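Long-range contacts in gamma-glutamyltranspeptidase (Streptomyces lincolnensis, PDB 6J3I), which probably cleaves amide bonds of gamma-glutamyl-like substrates or transfers the acyl group, as an LmbA-like member of the gamma-glutamyltranspeptidase family of Ntn hydrolases: residues C76-A81 with R477-T482; A435-G440 with L483-A488. The protein carries 1 engineered substitution. All coordinates share one frame; numbering follows the deposited sequence.

Contact 1 of 2, residues C76-A81 with R477-T482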
loop_
_atom_site.group_PDB
_atom_site.type_symbol
_atom_site.label_atom_id
_atom_site.label_comp_id
_atom_site.label_asym_id
_atom_site.label_seq_id
_atom_site.Cartn_x
_atom_site.Cartn_y
_atom_site.Cartn_z
ATOM N N CYS A 76 -5.392 -11.688 1.558
ATOM C CA CYS A 76 -5.288 -10.715 2.627
ATOM C C CYS A 76 -4.085 -10.996 3.491
ATOM O O CYS A 76 -4.126 -11.879 4.353
ATOM C CB CYS A 76 -6.530 -10.738 3.502
ATOM S SG CYS A 76 -6.333 -9.682 4.953
ATOM N N GLY A 77 -3.021 -10.231 3.270
ATOM C CA GLY A 77 -1.852 -10.257 4.146
ATOM C C GLY A 77 -1.785 -9.074 5.095
ATOM O O GLY A 77 -0.686 -8.639 5.467
ATOM N N GLN A 78 -2.949 -8.535 5.463
ATOM C CA GLN A 78 -3.043 -7.522 6.499
ATOM C C GLN A 78 -3.317 -8.245 7.804
ATOM O O GLN A 78 -4.368 -8.856 7.980
ATOM C CB GLN A 78 -4.151 -6.504 6.189
ATOM C CG GLN A 78 -4.358 -5.440 7.269
ATOM C CD GLN A 78 -3.142 -4.553 7.465
ATOM O OE1 GLN A 78 -2.831 -3.735 6.616
ATOM N NE2 GLN A 78 -2.445 -4.724 8.584
ATOM N N GLY A 79 -2.360 -8.167 8.717
ATOM C CA GLY A 79 -2.503 -8.771 10.030
ATOM C C GLY A 79 -3.436 -8.012 10.957
ATOM O O GLY A 79 -3.855 -6.886 10.674
ATOM N N VAL A 80 -3.728 -8.647 12.084
ATOM C CA VAL A 80 -4.679 -8.134 13.052
ATOM C C VAL A 80 -3.983 -7.509 14.249
ATOM O O VAL A 80 -2.782 -7.670 14.452
ATOM C CB VAL A 80 -5.648 -9.238 13.540
ATOM C CG1 VAL A 80 -6.458 -9.786 12.369
ATOM C CG2 VAL A 80 -4.925 -10.363 14.276
ATOM N N ALA A 81 -4.765 -6.780 15.036
ATOM C CA ALA A 81 -4.313 -6.305 16.336
ATOM C C ALA A 81 -4.195 -7.510 17.279
ATOM O O ALA A 81 -4.974 -8.453 17.168
ATOM C CB ALA A 81 -5.284 -5.274 16.909
ATOM N N ARG A 477 -8.711 -7.967 14.890
ATOM C CA ARG A 477 -9.245 -7.207 13.760
ATOM C C ARG A 477 -8.115 -6.487 13.072
ATOM O O ARG A 477 -7.209 -5.961 13.735
ATOM C CB ARG A 477 -10.279 -6.184 14.230
ATOM C CG ARG A 477 -11.696 -6.696 14.176
ATOM C CD ARG A 477 -11.914 -7.891 15.084
ATOM N NE ARG A 477 -12.584 -8.955 14.346
ATOM C CZ ARG A 477 -13.901 -9.098 14.240
ATOM N NH1 ARG A 477 -14.741 -8.254 14.840
ATOM N NH2 ARG A 477 -14.386 -10.107 13.526
ATOM N N ARG A 478 -8.173 -6.451 11.743
ATOM C CA ARG A 478 -7.192 -5.659 11.006
ATOM C C ARG A 478 -7.532 -4.185 11.156
ATOM O O ARG A 478 -8.702 -3.810 11.168
ATOM C CB ARG A 478 -6.992 -6.043 9.528
ATOM C CG ARG A 478 -8.151 -6.619 8.736
ATOM C CD ARG A 478 -8.171 -8.140 8.774
ATOM N NE ARG A 478 -8.518 -8.730 7.482
ATOM C CZ ARG A 478 -9.746 -8.833 6.960
ATOM N NH1 ARG A 478 -9.895 -9.412 5.773
ATOM N NH2 ARG A 478 -10.820 -8.362 7.588
ATOM N N PRO A 479 -6.502 -3.339 11.291
ATOM C CA PRO A 479 -6.743 -1.904 11.242
ATOM C C PRO A 479 -7.186 -1.553 9.839
ATOM O O PRO A 479 -6.830 -2.276 8.902
ATOM C CB PRO A 479 -5.359 -1.318 11.518
ATOM C CG PRO A 479 -4.417 -2.341 10.999
ATOM C CD PRO A 479 -5.062 -3.654 11.312
ATOM N N ARG A 480 -7.948 -0.480 9.664
ATOM C CA ARG A 480 -8.311 -0.121 8.296
ATOM C C ARG A 480 -7.089 0.467 7.598
ATOM O O ARG A 480 -6.519 1.489 8.000
ATOM C CB ARG A 480 -9.571 0.733 8.170
ATOM C CG ARG A 480 -9.362 2.216 8.079
ATOM C CD ARG A 480 -10.223 2.886 7.039
ATOM N NE ARG A 480 -10.636 4.134 7.650
ATOM C CZ ARG A 480 -9.864 5.207 7.828
ATOM N NH1 ARG A 480 -8.608 5.260 7.381
ATOM N NH2 ARG A 480 -10.379 6.257 8.452
ATOM N N THR A 481 -6.689 -0.226 6.549
ATOM C CA THR A 481 -5.386 -0.030 5.958
ATOM C C THR A 481 -5.483 0.755 4.662
ATOM O O THR A 481 -6.423 0.588 3.893
ATOM C CB THR A 481 -4.668 -1.384 5.754
ATOM O OG1 THR A 481 -3.338 -1.146 5.303
ATOM C CG2 THR A 481 -5.389 -2.304 4.761
ATOM N N THR A 482 -4.487 1.607 4.434
ATOM C CA THR A 482 -4.367 2.380 3.201
ATOM C C THR A 482 -3.940 1.549 1.989
ATOM O O THR A 482 -4.024 2.030 0.867
ATOM C CB THR A 482 -3.317 3.493 3.349
ATOM O OG1 THR A 482 -2.064 2.923 3.755
ATOM C CG2 THR A 482 -3.773 4.522 4.357
#
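The guanidinium of R478 meets C76 at its edge, with SG lying in the plane of the group. NE points at the sulfur from 3.5 Å with an N-H...S angle of 161°, and NH1 adds a weaker bond to the same SG at 3.7 Å. The stronger charged partners lie outside this pair: E258 forms a salt bridge with NH1 and D322 with NH2, while W276 makes a cation-pi contact. The two carboxylates probably offset its charge, and NH1 is shared between E258 and the sulfur.

The second flat group, the amide of Q78, is turned 71° from the guanidinium. Its CG packs beside R478 CB at 3.5 Å, and its two ends diverge. OE1 accepts a hydrogen bond from T481 OG1 at 2.9 Å, with the hydroxyl tilted out of the carbonyl plane. NE2 comes within 3.9 Å of P479 CG. CG stands anti to the backbone N (chi1 177°) and the chain bends at the next bond, which brings the amide to T481 and P479, OE1 firmly held and NE2 only weakly bonded, to G79 O and E60.

Further along, A81 N donates to R477 O over 2.9 Å. G79 O rests 3.4 Å from R478 CB, and the R478 CA also points a C-H at this oxygen. V80 adds its CG1 alongside the backbone between R477 and R478.

The contact joins the end of strand 73-77, where C76 pairs through its backbone with T256, to the loop leading into strand 486-490. T481 is bonded through its backbone to W276 and Q278, and R478 bridges from the C76 sulfur to E258 on the adjacent strand 256-265.

Contact 2 of 2, residues A435-G440 with L483-A488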
loop_
_atom_site.group_PDB
_atom_site.type_symbol
_atom_site.label_atom_id
_atom_site.label_comp_id
_atom_site.label_asym_id
_atom_site.label_seq_id
_atom_site.Cartn_x
_atom_site.Cartn_y
_atom_site.Cartn_z
ATOM N N ALA A 435 -1.360 -8.034 -8.616
ATOM C CA ALA A 435 -1.073 -6.662 -8.218
ATOM C C ALA A 435 -1.029 -6.619 -6.693
ATOM O O ALA A 435 -1.976 -7.055 -6.029
ATOM C CB ALA A 435 -2.129 -5.711 -8.761
ATOM N N ALA A 436 0.072 -6.113 -6.143
ATOM C CA ALA A 436 0.287 -6.111 -4.692
ATOM C C ALA A 436 0.879 -4.787 -4.240
ATOM O O ALA A 436 1.742 -4.230 -4.916
ATOM C CB ALA A 436 1.208 -7.256 -4.295
ATOM N N THR A 437 0.425 -4.287 -3.093
ATOM C CA THR A 437 1.042 -3.100 -2.484
ATOM C C THR A 437 1.503 -3.463 -1.075
ATOM O O THR A 437 0.753 -3.303 -0.114
ATOM C CB THR A 437 0.183 -1.800 -2.598
ATOM O OG1 THR A 437 0.129 -1.089 -1.358
ATOM C CG2 THR A 437 -1.198 -2.099 -3.041
ATOM N N PRO A 438 2.740 -3.998 -0.971
ATOM C CA PRO A 438 3.337 -4.279 0.330
ATOM C C PRO A 438 3.880 -3.014 0.990
ATOM O O PRO A 438 4.346 -2.094 0.311
ATOM C CB PRO A 438 4.475 -5.258 0.004
ATOM C CG PRO A 438 4.852 -4.939 -1.391
ATOM C CD PRO A 438 3.601 -4.468 -2.074
ATOM N N SER A 439 3.825 -3.008 2.315
ATOM C CA SER A 439 4.168 -1.861 3.121
ATOM C C SER A 439 4.497 -2.316 4.528
ATOM O O SER A 439 4.455 -3.513 4.824
ATOM C CB SER A 439 2.973 -0.927 3.191
ATOM O OG SER A 439 3.373 0.366 3.588
ATOM N N GLY A 440 4.819 -1.347 5.383
ATOM C CA GLY A 440 4.995 -1.584 6.805
ATOM C C GLY A 440 6.304 -2.255 7.123
ATOM O O GLY A 440 6.958 -2.828 6.250
ATOM N N LEU A 483 -3.476 0.320 2.215
ATOM C CA LEU A 483 -2.894 -0.505 1.153
ATOM C C LEU A 483 -3.974 -1.039 0.233
ATOM O O LEU A 483 -4.870 -1.744 0.669
ATOM C CB LEU A 483 -2.088 -1.660 1.752
ATOM C CG LEU A 483 -1.023 -1.245 2.781
ATOM C CD1 LEU A 483 -0.207 -2.450 3.219
ATOM C CD2 LEU A 483 -0.126 -0.130 2.260
ATOM N N THR A 484 -3.860 -0.730 -1.054
ATOM C CA THR A 484 -4.982 -0.870 -1.954
ATOM C C THR A 484 -4.586 -1.082 -3.435
ATOM O O THR A 484 -4.610 -0.147 -4.255
ATOM C CB THR A 484 -5.952 0.313 -1.764
ATOM O OG1 THR A 484 -7.079 0.127 -2.620
ATOM C CG2 THR A 484 -5.286 1.666 -2.047
ATOM N N PRO A 485 -4.247 -2.335 -3.796
ATOM C CA PRO A 485 -4.002 -2.640 -5.210
ATOM C C PRO A 485 -5.300 -2.729 -6.013
ATOM O O PRO A 485 -6.394 -2.686 -5.440
ATOM C CB PRO A 485 -3.301 -3.995 -5.158
ATOM C CG PRO A 485 -3.809 -4.631 -3.912
ATOM C CD PRO A 485 -4.193 -3.543 -2.956
ATOM N N SER A 486 -5.155 -2.875 -7.328
ATOM C CA SER A 486 -6.273 -2.832 -8.268
ATOM C C SER A 486 -6.095 -3.812 -9.418
ATOM O O SER A 486 -4.981 -4.009 -9.909
ATOM C CB SER A 486 -6.410 -1.432 -8.870
ATOM O OG SER A 486 -6.651 -0.444 -7.885
ATOM N N ILE A 487 -7.210 -4.411 -9.844
ATOM C CA ILE A 487 -7.285 -5.181 -11.083
ATOM C C ILE A 487 -8.555 -4.763 -11.802
ATOM O O ILE A 487 -9.652 -4.883 -11.251
ATOM C CB ILE A 487 -7.295 -6.715 -10.859
ATOM C CG1 ILE A 487 -5.879 -7.201 -10.522
ATOM C CG2 ILE A 487 -7.819 -7.443 -12.110
ATOM C CD1 ILE A 487 -5.744 -8.695 -10.292
ATOM N N ALA A 488 -8.401 -4.303 -13.042
ATOM C CA ALA A 488 -9.520 -3.836 -13.851
ATOM C C ALA A 488 -9.887 -4.885 -14.893
ATOM O O ALA A 488 -9.008 -5.486 -15.517
ATOM C CB ALA A 488 -9.174 -2.524 -14.523
#
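L483 reaches S439 with the fork of its side chain: CD2 approaches S439 CB to 3.3 Å and CD1 to 3.5 Å, so both methyls press against the same carbon. Its CG stands anti to the carbonyl carbon (chi1 -53°), which directs the branches across to 435-440, where CD1 also touches T437 O at 3.6 Å. In S439, OG is anti to the backbone N (chi1 -161°) and bonds to D420, leaving CB to face the leucine.

T437 meets P485 nearly at a right angle, with CG2 set against the CD side of the proline ring. Its chi1 of 134° is close to eclipsed, and at this resolution the rotamer and the tightness of that packing are doubtful. The ring's CB lies 3.4 Å from A435 O, and A435 CB completes the row with P485 CB at 4.2 Å and I487 CG1 at 4.4 Å.

The two segments run antiparallel, yet no hydrogen bond joins them. The contact rests on van der Waals packing, mostly of methyl and ring carbons, some against carbonyl oxygens, while the hydroxyls of T484 and S486 find D507 and K272 elsewhere in the protein.

Overall arrangement
Contacts 1 and 2 share one continuous run, since 477-482 passes directly into 483-488, and their centres lie about 13 Å apart. Along the chain the pairings alternate. D420 bridges 477-482 and 435-440, its two carboxylate oxygens bonding T482 OG1 and S439 OG. E60 weakly bonds Q78 NE2 and pairs with the S439 backbone. S439 also touches A421, apparently the engineered position, where the family has the threonine that becomes the N-terminal nucleophile after self-cleavage; with alanine here the chain is uncut. Contact 2, centred about 5 Å from the chain's centre against about 12 Å for contact 1, thus probably borders the active site; contact 1 lies further off, its 477-482 segment reaching D420.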